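Local coordinates for protease VP4 (Blotched snakehead virus, PDB 2GEF), which is a birnavirus polyprotein-derived serine protease that hydrolyses peptide bonds through a serine/lysine catalytic dyad, probably processing the viral polyprotein from which it comes, at residues Gln10-Leu18 / Phe38-Glu46; Thr162-Asn171 / Met187-Cys198. All coordinates share one frame; numbering follows the deposited sequence.

Interaction 1 of 2, residues Gln10-Leu18 / Phe38-Glu46; sequences QTLAYKQPL and FGDNHSTSE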
# COMPACT_ATOMS: atom_id res chain seq x y z
N GLN A 10 -2.50 11.69 -20.22
CA GLN A 10 -1.42 10.91 -20.74
C GLN A 10 -1.84 9.43 -20.87
O GLN A 10 -2.06 8.77 -19.88
CB GLN A 10 -0.19 11.07 -19.80
CG GLN A 10 1.16 10.26 -20.14
CD GLN A 10 1.70 10.54 -21.48
OE1 GLN A 10 1.77 9.63 -22.43
NE2 GLN A 10 1.97 11.78 -21.67
N THR A 11 -1.81 8.90 -22.06
CA THR A 11 -1.90 7.46 -22.26
C THR A 11 -0.64 6.69 -21.77
O THR A 11 0.49 7.11 -22.02
CB THR A 11 -2.27 7.17 -23.73
OG1 THR A 11 -3.63 7.59 -23.94
CG2 THR A 11 -2.19 5.65 -24.10
N LEU A 12 -0.84 5.57 -21.04
CA LEU A 12 0.19 4.82 -20.26
C LEU A 12 0.07 3.41 -20.82
O LEU A 12 -1.05 2.98 -21.14
CB LEU A 12 -0.24 4.86 -18.75
CG LEU A 12 0.02 6.09 -17.82
CD1 LEU A 12 -0.05 5.75 -16.21
CD2 LEU A 12 1.43 6.51 -18.10
N ALA A 13 1.17 2.70 -21.08
CA ALA A 13 1.12 1.24 -21.37
C ALA A 13 1.31 0.47 -20.05
O ALA A 13 2.33 0.57 -19.47
CB ALA A 13 2.11 0.84 -22.47
N TYR A 14 0.27 -0.14 -19.53
CA TYR A 14 0.29 -0.85 -18.21
C TYR A 14 0.44 -2.36 -18.32
O TYR A 14 -0.23 -3.04 -19.09
CB TYR A 14 -0.86 -0.32 -17.20
CG TYR A 14 -1.52 -1.29 -16.21
CD1 TYR A 14 -0.82 -1.81 -15.19
CD2 TYR A 14 -2.86 -1.66 -16.33
CE1 TYR A 14 -1.31 -2.77 -14.32
CE2 TYR A 14 -3.44 -2.62 -15.43
CZ TYR A 14 -2.65 -3.18 -14.37
OH TYR A 14 -3.12 -4.21 -13.37
N LYS A 15 1.41 -2.89 -17.56
CA LYS A 15 1.56 -4.33 -17.33
C LYS A 15 1.48 -4.68 -15.84
O LYS A 15 1.69 -3.85 -14.92
CB LYS A 15 2.88 -4.80 -17.82
CG LYS A 15 3.13 -4.54 -19.27
CD LYS A 15 4.13 -5.53 -19.76
CE LYS A 15 4.64 -5.14 -21.09
NZ LYS A 15 5.43 -6.29 -21.76
N GLN A 16 1.14 -5.94 -15.60
CA GLN A 16 1.10 -6.38 -14.25
C GLN A 16 2.50 -6.95 -14.05
O GLN A 16 3.12 -7.45 -14.99
CB GLN A 16 0.03 -7.43 -14.04
CG GLN A 16 -0.51 -8.05 -15.30
CD GLN A 16 -1.71 -7.23 -15.83
OE1 GLN A 16 -1.63 -6.62 -16.93
NE2 GLN A 16 -2.83 -7.21 -15.06
N PRO A 17 3.07 -6.70 -12.88
CA PRO A 17 4.25 -7.36 -12.46
C PRO A 17 4.10 -8.89 -12.57
O PRO A 17 3.09 -9.47 -12.16
CB PRO A 17 4.38 -6.90 -11.01
CG PRO A 17 3.84 -5.56 -11.04
CD PRO A 17 2.65 -5.68 -11.92
N LEU A 18 5.07 -9.53 -13.20
CA LEU A 18 5.26 -10.94 -13.00
C LEU A 18 5.85 -10.95 -11.58
O LEU A 18 6.84 -10.23 -11.30
CB LEU A 18 6.20 -11.52 -14.09
CG LEU A 18 7.26 -12.66 -14.11
CD1 LEU A 18 6.68 -14.01 -14.55
CD2 LEU A 18 8.22 -12.15 -15.19
N PHE A 38 7.18 3.50 -13.34
CA PHE A 38 7.27 3.89 -14.80
C PHE A 38 8.60 3.61 -15.44
O PHE A 38 9.59 4.12 -14.97
CB PHE A 38 6.89 5.39 -14.97
CG PHE A 38 5.70 5.79 -14.11
CD1 PHE A 38 5.89 6.27 -12.83
CD2 PHE A 38 4.42 5.61 -14.59
CE1 PHE A 38 4.77 6.56 -11.98
CE2 PHE A 38 3.31 5.91 -13.82
CZ PHE A 38 3.50 6.40 -12.47
N GLY A 39 8.67 2.88 -16.57
CA GLY A 39 9.91 2.94 -17.41
C GLY A 39 9.60 3.46 -18.84
O GLY A 39 8.45 3.86 -19.16
N ASP A 40 10.63 3.43 -19.69
CA ASP A 40 10.53 3.62 -21.14
C ASP A 40 9.65 2.40 -21.45
O ASP A 40 9.71 1.45 -20.72
CB ASP A 40 11.93 3.39 -21.85
CG ASP A 40 13.06 4.10 -21.20
OD1 ASP A 40 12.86 5.12 -20.50
OD2 ASP A 40 14.20 3.61 -21.43
N ASN A 41 8.77 2.36 -22.40
CA ASN A 41 8.15 0.98 -22.57
C ASN A 41 6.88 0.70 -21.83
O ASN A 41 5.85 0.64 -22.44
CB ASN A 41 9.15 -0.20 -22.25
CG ASN A 41 8.55 -1.62 -22.55
OD1 ASN A 41 7.99 -2.30 -21.67
ND2 ASN A 41 8.69 -2.07 -23.81
N HIS A 42 6.95 0.55 -20.49
CA HIS A 42 5.78 0.24 -19.64
C HIS A 42 5.75 0.86 -18.19
O HIS A 42 6.76 1.20 -17.62
CB HIS A 42 5.46 -1.30 -19.70
CG HIS A 42 6.21 -2.11 -18.70
ND1 HIS A 42 7.51 -1.83 -18.33
CD2 HIS A 42 5.81 -3.14 -17.90
CE1 HIS A 42 7.88 -2.64 -17.35
NE2 HIS A 42 6.88 -3.47 -17.09
N SER A 43 4.56 0.95 -17.66
CA SER A 43 4.22 1.28 -16.31
C SER A 43 3.67 0.03 -15.65
O SER A 43 3.19 -0.86 -16.35
CB SER A 43 3.16 2.38 -16.24
OG SER A 43 3.55 3.46 -17.11
N THR A 44 3.80 -0.01 -14.31
CA THR A 44 3.36 -1.08 -13.47
C THR A 44 2.45 -0.53 -12.32
O THR A 44 2.60 0.56 -11.96
CB THR A 44 4.63 -1.89 -12.78
OG1 THR A 44 5.46 -0.96 -12.02
CG2 THR A 44 5.51 -2.57 -13.85
N SER A 45 1.53 -1.35 -11.83
CA SER A 45 0.68 -1.06 -10.67
C SER A 45 0.54 -2.44 -10.05
O SER A 45 0.17 -3.47 -10.78
CB SER A 45 -0.73 -0.65 -11.21
OG SER A 45 -1.52 -0.25 -10.20
N GLU A 46 0.72 -2.47 -8.74
CA GLU A 46 0.75 -3.73 -7.95
C GLU A 46 0.21 -3.39 -6.56
O GLU A 46 0.45 -2.31 -6.09
CB GLU A 46 2.25 -3.93 -7.63
CG GLU A 46 2.79 -5.19 -7.83
CD GLU A 46 4.32 -5.09 -7.90
OE1 GLU A 46 4.88 -4.08 -8.44
OE2 GLU A 46 4.97 -6.03 -7.42
O HOH W 1 -1.71 -5.32 -10.64

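Interaction 2 of 2, residues Thr162-Asn171 / Met187-Cys198; sequences TNVQPVQFGN and MTQDGGEDTRIC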
# COMPACT_ATOMS: atom_id res chain seq x y z
N THR A 162 -3.34 13.94 10.80
CA THR A 162 -4.44 12.95 10.59
C THR A 162 -5.28 13.30 9.30
O THR A 162 -6.19 12.54 8.96
CB THR A 162 -5.41 12.96 11.88
OG1 THR A 162 -6.29 11.85 11.84
CG2 THR A 162 -6.23 14.08 11.80
N ASN A 163 -4.86 14.34 8.53
CA ASN A 163 -5.50 14.80 7.28
C ASN A 163 -4.85 14.12 6.14
O ASN A 163 -3.66 14.16 6.05
CB ASN A 163 -5.33 16.29 7.17
CG ASN A 163 -6.25 17.01 8.08
OD1 ASN A 163 -5.87 17.99 8.74
ND2 ASN A 163 -7.43 16.47 8.22
N VAL A 164 -5.60 13.41 5.32
CA VAL A 164 -5.12 12.84 4.11
C VAL A 164 -4.80 13.88 3.06
O VAL A 164 -5.61 14.81 2.83
CB VAL A 164 -6.11 11.78 3.63
CG1 VAL A 164 -5.70 11.15 2.19
CG2 VAL A 164 -6.20 10.57 4.73
N GLN A 165 -3.68 13.68 2.36
CA GLN A 165 -3.43 14.35 1.07
C GLN A 165 -3.46 13.53 -0.17
O GLN A 165 -2.89 12.42 -0.22
CB GLN A 165 -2.13 15.05 1.12
CG GLN A 165 -1.98 15.99 2.37
CD GLN A 165 -0.55 16.30 2.53
OE1 GLN A 165 0.33 15.37 2.51
NE2 GLN A 165 -0.24 17.61 2.58
N PRO A 166 -4.09 14.06 -1.27
CA PRO A 166 -4.39 13.28 -2.51
C PRO A 166 -3.08 12.95 -3.38
O PRO A 166 -2.07 13.72 -3.40
CB PRO A 166 -5.35 14.19 -3.28
CG PRO A 166 -4.84 15.52 -2.95
CD PRO A 166 -4.44 15.48 -1.44
N VAL A 167 -3.11 11.81 -4.02
CA VAL A 167 -1.87 11.32 -4.64
C VAL A 167 -2.20 11.27 -6.14
O VAL A 167 -3.37 11.26 -6.54
CB VAL A 167 -1.37 10.04 -3.96
CG1 VAL A 167 -2.31 8.94 -4.19
CG2 VAL A 167 -0.04 9.63 -4.50
N GLN A 168 -1.17 11.45 -6.96
CA GLN A 168 -1.26 11.24 -8.38
C GLN A 168 -1.55 9.72 -8.74
O GLN A 168 -1.21 8.85 -8.01
CB GLN A 168 0.14 11.53 -8.91
CG GLN A 168 0.37 12.99 -9.43
CD GLN A 168 1.48 13.07 -10.50
OE1 GLN A 168 1.18 13.46 -11.61
NE2 GLN A 168 2.76 12.66 -10.15
N PHE A 169 -1.95 9.41 -9.95
CA PHE A 169 -2.03 7.95 -10.39
C PHE A 169 -3.18 7.15 -9.82
O PHE A 169 -3.11 5.95 -9.83
CB PHE A 169 -0.64 7.23 -10.24
CG PHE A 169 0.53 8.13 -10.74
CD1 PHE A 169 0.60 8.54 -12.10
CD2 PHE A 169 1.58 8.54 -9.87
CE1 PHE A 169 1.64 9.44 -12.55
CE2 PHE A 169 2.61 9.41 -10.34
CZ PHE A 169 2.60 9.86 -11.67
N GLY A 170 -4.21 7.78 -9.35
CA GLY A 170 -5.38 7.08 -8.83
C GLY A 170 -5.96 5.97 -9.75
O GLY A 170 -6.19 4.85 -9.38
N ASN A 171 -6.29 6.32 -10.94
CA ASN A 171 -6.67 5.37 -11.92
C ASN A 171 -5.77 4.15 -12.19
O ASN A 171 -6.23 3.06 -12.35
CB ASN A 171 -6.79 6.13 -13.22
CG ASN A 171 -7.57 5.35 -14.19
OD1 ASN A 171 -7.14 4.27 -14.62
ND2 ASN A 171 -8.81 5.76 -14.40
N MSE A 187 -7.40 9.09 -1.27
CA MSE A 187 -7.61 10.34 -1.98
C MSE A 187 -6.57 10.44 -3.09
O MSE A 187 -5.35 10.25 -2.82
CB MSE A 187 -7.41 11.60 -1.09
CG MSE A 187 -8.37 11.93 -0.06
SE MSE A 187 -7.85 13.68 0.65
CE MSE A 187 -8.89 14.71 -0.69
N THR A 188 -7.06 10.69 -4.32
CA THR A 188 -6.22 10.85 -5.48
C THR A 188 -6.55 12.14 -6.24
O THR A 188 -7.67 12.63 -6.08
CB THR A 188 -6.27 9.70 -6.34
OG1 THR A 188 -7.58 9.59 -6.88
CG2 THR A 188 -5.93 8.49 -5.58
N GLN A 189 -5.55 12.72 -6.91
CA GLN A 189 -5.80 13.86 -7.80
C GLN A 189 -6.79 13.57 -8.95
O GLN A 189 -7.53 14.45 -9.28
CB GLN A 189 -4.50 14.53 -8.28
CG GLN A 189 -3.63 14.93 -7.03
CD GLN A 189 -2.21 15.33 -7.38
OE1 GLN A 189 -1.97 15.89 -8.41
NE2 GLN A 189 -1.30 15.11 -6.46
N ASP A 190 -6.85 12.37 -9.49
CA ASP A 190 -7.81 12.14 -10.59
C ASP A 190 -9.14 11.46 -10.15
O ASP A 190 -9.87 10.96 -10.97
CB ASP A 190 -7.12 11.41 -11.79
CG ASP A 190 -6.54 9.99 -11.38
OD1 ASP A 190 -6.58 9.75 -10.14
OD2 ASP A 190 -5.92 9.18 -12.22
N GLY A 191 -9.51 11.43 -8.88
CA GLY A 191 -10.79 10.75 -8.52
C GLY A 191 -10.76 9.24 -8.81
O GLY A 191 -11.81 8.59 -9.01
N GLY A 192 -9.56 8.64 -8.88
CA GLY A 192 -9.55 7.19 -9.23
C GLY A 192 -10.02 6.25 -8.13
O GLY A 192 -10.32 5.07 -8.39
N GLU A 193 -10.10 6.75 -6.91
CA GLU A 193 -10.49 5.86 -5.77
C GLU A 193 -11.98 5.48 -5.89
O GLU A 193 -12.76 6.31 -6.31
CB GLU A 193 -10.15 6.45 -4.31
CG GLU A 193 -11.07 7.63 -3.92
CD GLU A 193 -10.69 9.00 -4.62
OE1 GLU A 193 -9.64 9.03 -5.35
OE2 GLU A 193 -11.39 10.05 -4.41
N ASP A 194 -12.37 4.27 -5.46
CA ASP A 194 -13.77 3.94 -5.35
C ASP A 194 -14.54 4.71 -4.23
O ASP A 194 -15.71 5.03 -4.39
CB ASP A 194 -13.82 2.39 -5.17
CG ASP A 194 -13.14 1.69 -6.34
OD1 ASP A 194 -13.68 1.77 -7.44
OD2 ASP A 194 -12.07 1.06 -6.23
N THR A 195 -13.86 4.97 -3.11
CA THR A 195 -14.37 5.70 -1.97
C THR A 195 -13.40 6.67 -1.44
O THR A 195 -12.32 6.30 -1.17
CB THR A 195 -14.54 4.72 -0.86
OG1 THR A 195 -15.31 3.66 -1.40
CG2 THR A 195 -15.27 5.33 0.40
N ARG A 196 -13.81 7.91 -1.29
CA ARG A 196 -12.89 8.99 -0.91
C ARG A 196 -12.85 9.22 0.57
O ARG A 196 -13.89 9.40 1.17
CB ARG A 196 -13.32 10.30 -1.56
CG ARG A 196 -12.17 11.34 -1.56
CD ARG A 196 -12.93 12.52 -2.02
NE ARG A 196 -12.38 13.83 -1.86
CZ ARG A 196 -11.39 14.34 -2.59
NH1 ARG A 196 -11.06 15.63 -2.44
NH2 ARG A 196 -10.74 13.58 -3.47
N ILE A 197 -11.65 9.26 1.18
CA ILE A 197 -11.57 9.30 2.61
C ILE A 197 -10.53 10.34 2.91
O ILE A 197 -9.43 10.21 2.41
CB ILE A 197 -11.17 7.88 3.18
CG1 ILE A 197 -12.36 6.86 3.24
CG2 ILE A 197 -10.67 8.04 4.47
CD1 ILE A 197 -13.71 7.37 3.85
N CYS A 198 -10.86 11.37 3.70
CA CYS A 198 -9.96 12.54 3.93
C CYS A 198 -9.29 12.54 5.25
O CYS A 198 -8.46 13.37 5.56
CB CYS A 198 -10.81 13.85 3.80
SG CYS A 198 -11.52 13.78 2.11
O HOH W 2 -7.68 16.18 4.13

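Interaction 1 of 2, residues Gln10-Leu18 / Phe38-Glu46
The carbonyl oxygen of Ala13 takes the amide hydrogen of Ser43 in a nearly linear bond, Ser43 N to Ala13 O 2.9 Å, and the CA of His42 brings a weaker C-H toward the same oxygen. This is one rung of a short parallel beta bridge, centred on Tyr14 and Ser43, that lays the N-terminal arm on strand 43-52 of the mixed sheet. The return bond runs from Lys15 N to Ser43 O over 3.0 Å at 172°, so the backbone of Ser43 is held through both its N-H and its C=O.

Beyond this pair the side chains take over. The aliphatic chain of Lys15, extended beyond CG, crosses the imidazole of His42 at about a right angle and meets its edge, CG lying 3.3 Å from His42 CD2. The CB of His42 points toward the arm, and a chi1 of 88° sets CG between the backbone N and the carbonyl carbon. Near the N-terminal end, Leu12 CD1 touches the edge of the Phe38 ring, while Leu12 CD2 rests near the hydroxyl of Ser43.

Tyr14 reaches the next residues of the strand: its CE1 lies 3.8 Å from Ser45 CB, and a water joins its OH to Ser45 O, which accepts a hydrogen from that water. The hydroxyl of Ser45 bonds instead to Leu172 O, next to the catalytic Lys173, so this strand borders the active site. At the far end Pro17 packs on the carboxylate of Glu46, whose OE2 is held by Asn127 ND2; Pro17 CG approaches Glu46 OE1 to 3.2 Å.

Interaction 2 of 2, residues Thr162-Asn171 / Met187-Cys198
Selenomethionine Met187 lies obliquely across the side chain of Val164, its CG 3.6 Å from Val164 CG1. The valine branch reaches it by standing anti to its backbone nitrogen (chi1 175°), while the selenium, SE, of Met187 lies 3.3 Å from Val164 O. Val164 N donates to Cys198 O at 2.9 Å, approaching from above the carbonyl plane, and a water donates to both Val164 O and Cys198 O, closing this end of the contact.

Pro166 leads into a single backbone bridge between Val167 and Thr188. Val167 N is bonded to Met187 O, and Val167 O receives Gln189 N over a short 2.6 Å; both bonds are tilted from the carbonyl planes. The Gln189 chain, extended beyond CG, runs back alongside this bridge until its amide NE2 makes a weak but straight bond to Pro166 O. The amide planes of Gln189 and Gln168 are 24° apart.

The type I turn Thr188-Gly191 then brings Asp190 to the start of helix 170-178. Its OD2 accepts Asn171 N at 3.2 Å on the syn side of the carboxylate, and the negative group beside the first turn would probably suit the helix dipole. Gly170 and Gly192 come very close here, their CA atoms 4.2 Å apart, so that backbone packs directly on backbone with no side chain between. Thr188 OG1 braces the turn internally: it donates to Glu193 OE1 and accepts from Gly192 N.

Val167 touches the nucleophile Ser136, and Phe169, at the N-cap position, precedes the helix that carries Lys173. The arrangement is consistent with segment 162-171 lining the active site of a Ser/Lys-dyad protease.

From the N terminus, the arm at 10-18 is followed by strands 22-27 and 31-38 before interaction 1 closes that loop on the start of strand 43-52. The chain then completes the mixed sheet, passes Ser136 and reaches 162-171, where interaction 2 opens; it closes at 187-198, after helix 170-178 and strand 184-186. The two loops therefore follow in series, neither nesting nor crossing. Interaction 1 ties the arm to the larger sheet; interaction 2 ties strand 163-165 and the start of helix 170-178 to the loop after strand 184-186 and to Cys198. Their centres are 20 Å apart, yet Phe38 CZ lies 3.6 Å from Phe169 CE1, and helix 170-178, bearing Lys173, meets both.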